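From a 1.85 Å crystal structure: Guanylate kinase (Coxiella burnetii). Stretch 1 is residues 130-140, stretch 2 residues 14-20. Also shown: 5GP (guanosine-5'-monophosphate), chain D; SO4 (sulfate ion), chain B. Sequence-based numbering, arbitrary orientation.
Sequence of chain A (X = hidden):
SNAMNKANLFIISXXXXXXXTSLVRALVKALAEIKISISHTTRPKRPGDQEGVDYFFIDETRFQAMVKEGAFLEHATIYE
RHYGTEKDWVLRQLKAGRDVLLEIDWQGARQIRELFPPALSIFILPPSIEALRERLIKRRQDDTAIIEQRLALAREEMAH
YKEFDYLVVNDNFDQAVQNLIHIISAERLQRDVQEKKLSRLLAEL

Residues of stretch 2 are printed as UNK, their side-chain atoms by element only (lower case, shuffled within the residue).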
# COMPACT_ATOMS: atom_id res chain seq x y z
N GLU A 130 0.12 4.56 28.85
CA GLU A 130 0.59 5.73 29.59
C GLU A 130 0.79 6.93 28.67
O GLU A 130 0.61 8.08 29.09
CB GLU A 130 1.87 5.40 30.36
CG GLU A 130 1.64 4.36 31.46
CD GLU A 130 2.91 4.01 32.22
OE1 GLU A 130 4.01 4.39 31.77
OE2 GLU A 130 2.80 3.35 33.28
N ALA A 131 1.13 6.67 27.41
CA ALA A 131 1.28 7.74 26.42
C ALA A 131 -0.03 8.49 26.22
O ALA A 131 -0.04 9.72 26.08
CB ALA A 131 1.78 7.18 25.10
N LEU A 132 -1.14 7.76 26.21
CA LEU A 132 -2.46 8.38 26.09
C LEU A 132 -2.76 9.28 27.28
O LEU A 132 -3.18 10.43 27.11
CB LEU A 132 -3.55 7.31 25.98
CG LEU A 132 -3.48 6.34 24.80
CD1 LEU A 132 -4.57 5.30 24.94
CD2 LEU A 132 -3.61 7.10 23.48
N ARG A 133 -2.54 8.76 28.48
CA ARG A 133 -2.82 9.52 29.70
C ARG A 133 -1.97 10.79 29.74
O ARG A 133 -2.46 11.87 30.05
CB ARG A 133 -2.58 8.67 30.94
CG ARG A 133 -2.97 9.35 32.24
CD ARG A 133 -2.64 8.49 33.45
NE ARG A 133 -3.41 7.25 33.49
CZ ARG A 133 -4.62 7.14 34.03
NH1 ARG A 133 -5.21 8.19 34.57
NH2 ARG A 133 -5.25 5.97 34.02
N GLU A 134 -0.69 10.64 29.42
CA GLU A 134 0.23 11.77 29.35
C GLU A 134 -0.27 12.85 28.41
O GLU A 134 -0.40 14.01 28.80
CB GLU A 134 1.63 11.31 28.93
CG GLU A 134 2.65 12.43 28.89
CD GLU A 134 4.04 11.95 28.54
OE1 GLU A 134 4.18 10.77 28.15
OE2 GLU A 134 5.00 12.74 28.65
N ARG A 135 -0.56 12.48 27.16
CA ARG A 135 -1.01 13.45 26.17
C ARG A 135 -2.33 14.10 26.57
O ARG A 135 -2.52 15.30 26.38
CB ARG A 135 -1.12 12.81 24.78
CG ARG A 135 -1.40 13.81 23.66
CD ARG A 135 -1.26 13.19 22.27
NE ARG A 135 0.13 13.10 21.82
CZ ARG A 135 0.80 11.96 21.67
NH1 ARG A 135 0.21 10.79 21.91
NH2 ARG A 135 2.06 11.98 21.26
N LEU A 136 -3.25 13.31 27.12
CA LEU A 136 -4.55 13.83 27.51
C LEU A 136 -4.47 14.78 28.70
O LEU A 136 -5.08 15.84 28.70
CB LEU A 136 -5.53 12.68 27.82
CG LEU A 136 -6.09 11.91 26.62
CD1 LEU A 136 -6.97 10.77 27.09
CD2 LEU A 136 -6.86 12.85 25.69
N ILE A 137 -3.70 14.39 29.72
CA ILE A 137 -3.54 15.23 30.90
C ILE A 137 -2.96 16.59 30.52
O ILE A 137 -3.36 17.61 31.08
CB ILE A 137 -2.63 14.57 31.96
CG1 ILE A 137 -3.27 13.29 32.50
CG2 ILE A 137 -2.36 15.54 33.10
CD1 ILE A 137 -4.51 13.52 33.34
N LYS A 138 -2.04 16.59 29.57
CA LYS A 138 -1.37 17.83 29.18
C LYS A 138 -2.27 18.79 28.40
O LYS A 138 -1.90 19.94 28.16
CB LYS A 138 -0.09 17.54 28.38
CG LYS A 138 1.05 17.01 29.23
CD LYS A 138 2.40 17.27 28.59
CE LYS A 138 2.55 16.53 27.27
NZ LYS A 138 3.85 16.83 26.62
N ARG A 139 -3.45 18.31 28.01
CA ARG A 139 -4.43 19.17 27.37
C ARG A 139 -5.25 19.87 28.44
O ARG A 139 -6.29 19.37 28.87
CB ARG A 139 -5.32 18.37 26.42
CG ARG A 139 -4.54 17.77 25.27
CD ARG A 139 -5.40 16.96 24.31
NE ARG A 139 -4.57 16.45 23.22
CZ ARG A 139 -4.97 15.58 22.29
NH1 ARG A 139 -6.21 15.11 22.31
NH2 ARG A 139 -4.13 15.19 21.35
N ARG A 140 -4.75 21.02 28.88
CA ARG A 140 -5.39 21.76 29.96
C ARG A 140 -6.82 22.16 29.61
O ARG A 140 -7.61 22.52 30.49
CB ARG A 140 -4.55 22.98 30.35
CG ARG A 140 -3.74 23.57 29.21
CD ARG A 140 -2.73 24.59 29.72
NE ARG A 140 -3.37 25.69 30.45
CZ ARG A 140 -3.69 26.85 29.90
NH1 ARG A 140 -3.43 27.09 28.62
NH2 ARG A 140 -4.27 27.79 30.64
N UNK A 14 -8.33 6.27 15.95
CA UNK A 14 -7.39 6.10 17.05
C UNK A 14 -8.05 6.48 18.37
O UNK A 14 -9.01 7.25 18.38
c UNK A 14 -6.15 6.96 16.82
N UNK A 15 -7.55 5.93 19.48
CA UNK A 15 -8.09 6.34 20.77
C UNK A 15 -7.71 7.80 21.03
O UNK A 15 -6.72 8.27 20.48
c UNK A 15 -7.37 5.41 21.76
c UNK A 15 -6.11 4.99 21.05
c UNK A 15 -6.51 4.90 19.60
N UNK A 16 -8.51 8.50 21.82
CA UNK A 16 -8.18 9.88 22.18
C UNK A 16 -6.82 9.91 22.86
O UNK A 16 -6.51 9.04 23.68
o UNK A 16 -10.50 10.56 22.42
c UNK A 16 -9.26 10.48 23.09
N UNK A 17 -6.00 10.89 22.50
CA UNK A 17 -4.68 11.03 23.08
C UNK A 17 -3.58 10.32 22.31
O UNK A 17 -2.44 10.26 22.76
N UNK A 18 -3.92 9.77 21.14
CA UNK A 18 -2.94 9.04 20.35
C UNK A 18 -2.13 9.94 19.42
O UNK A 18 -1.17 9.50 18.80
c UNK A 18 -3.61 7.92 19.56
N UNK A 19 -2.54 11.20 19.31
CA UNK A 19 -1.84 12.17 18.48
C UNK A 19 -2.29 12.14 17.03
O UNK A 19 -1.58 12.60 16.13
N UNK A 20 -3.48 11.60 16.81
CA UNK A 20 -4.01 11.43 15.46
C UNK A 20 -4.23 12.76 14.74
O UNK A 20 -3.83 12.92 13.59
c UNK A 20 -6.05 10.58 14.20
c UNK A 20 -8.09 11.54 15.25
c UNK A 20 -5.32 10.65 15.52
c UNK A 20 -7.53 10.38 14.44
n UNK A 20 -9.46 11.26 15.76
P 5GP D . -12.92 15.02 20.14
O1P 5GP D . -12.39 16.13 19.27
O2P 5GP D . -14.18 15.27 20.93
O3P 5GP D . -11.81 14.56 21.06
O5' 5GP D . -13.10 13.71 19.26
C5' 5GP D . -13.81 12.59 19.76
C4' 5GP D . -13.73 11.43 18.80
O4' 5GP D . -14.88 11.44 17.93
C3' 5GP D . -12.56 11.44 17.84
O3' 5GP D . -11.36 10.97 18.42
C2' 5GP D . -13.05 10.59 16.67
O2' 5GP D . -12.82 9.21 16.93
C1' 5GP D . -14.56 10.83 16.70
N9 5GP D . -15.02 11.71 15.61
C8 5GP D . -14.68 12.98 15.33
N7 5GP D . -15.37 13.38 14.24
C5 5GP D . -16.15 12.34 13.84
C6 5GP D . -17.06 12.13 12.81
O6 5GP D . -17.31 13.04 11.98
N1 5GP D . -17.67 10.95 12.71
C2 5GP D . -17.42 9.95 13.58
N2 5GP D . -18.05 8.76 13.46
N3 5GP D . -16.55 10.12 14.58
C4 5GP D . -15.92 11.31 14.72
S SO4 B . -5.70 12.65 19.35
O1 SO4 B . -6.01 13.54 18.23
O2 SO4 B . -6.73 12.77 20.37
O3 SO4 B . -5.65 11.26 18.88
O4 SO4 B . -4.43 13.04 19.93

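Position 14 carries a single carbon beyond CA and no other side-chain atom. Its nearest approach to stretch 1 is CB to Leu132 CD2, 7.1 Å, too far for contact; one carbon means Ala14.

Position 15 has three carbons that close a ring onto its own backbone N, the signature of proline. Pro15 turns its CB toward the helix, and its CG lies 4.1 Å from CD2 of Leu132, an apolar contact. It also opens a type II beta turn that runs through position 18.

Position 16 shows one carbon followed by one oxygen, unbranched, so it is Ser16. Its CB sits 4.3 Å from CD2 of Leu136, while the backbone O of Ser16 lies 3.5 Å from Leu132 CD2. That oxygen is buried against leucine carbon with no polar partner, a cost the packing carries.

Position 17 has no side-chain atoms. Of the CA atoms across the two stretches, the CA of position 17 and Leu132 CA are the nearest pair, 4.6 Å apart. An ideal CB would fall 2.9 Å from Leu136 CG, a clash, and 3.0 Å from Leu132 O. Phi/psi of 92/7 would also jam it against the preceding carbonyl. Both arguments give Gly17.

Position 18 has one carbon, which points away overall yet still meets Leu132 CD2 at 4.0 Å: Ala18. Its N closes the turn with a weak hydrogen bond to Pro15 O, 3.2 Å.

Position 19 is again bare. An ideal CB would be tight against Arg135, 3.3 Å from its CZ, and phi/psi of 86/21 independently calls for glycine. Gly19 lays its CA over one face of the Arg135 guanidinium and occupies the N-cap position before a helix.

Position 20 has four carbons in a row ending in nitrogen, none touching stretch 1. This is Lys20, whose NZ makes a weak hydrogen bond to O3' of the bound GMP, 3.3 Å.

The rule is a bare backbone received by long side chains. Leu132 and Leu136, one turn apart, pack against the loop, and the missing side chain at Gly17 lets the helix come close. Arg135 adds the one hydrogen bond across the stretches, NH1 to Gly17 O, 2.8 Å and 165°, nearly straight. Several amides from Gly17 to Lys20 point at the sulfate: Gly17 N reaches its O2 at 2.9 Å, and Lys20 N its O3 at 3.0 Å. Arg139, beyond the helical part of stretch 1, joins them, NH2 to sulfate O4 at 2.6 Å, so the anion bridges the two stretches.

Stretch 2 (14-20) APSGAGK
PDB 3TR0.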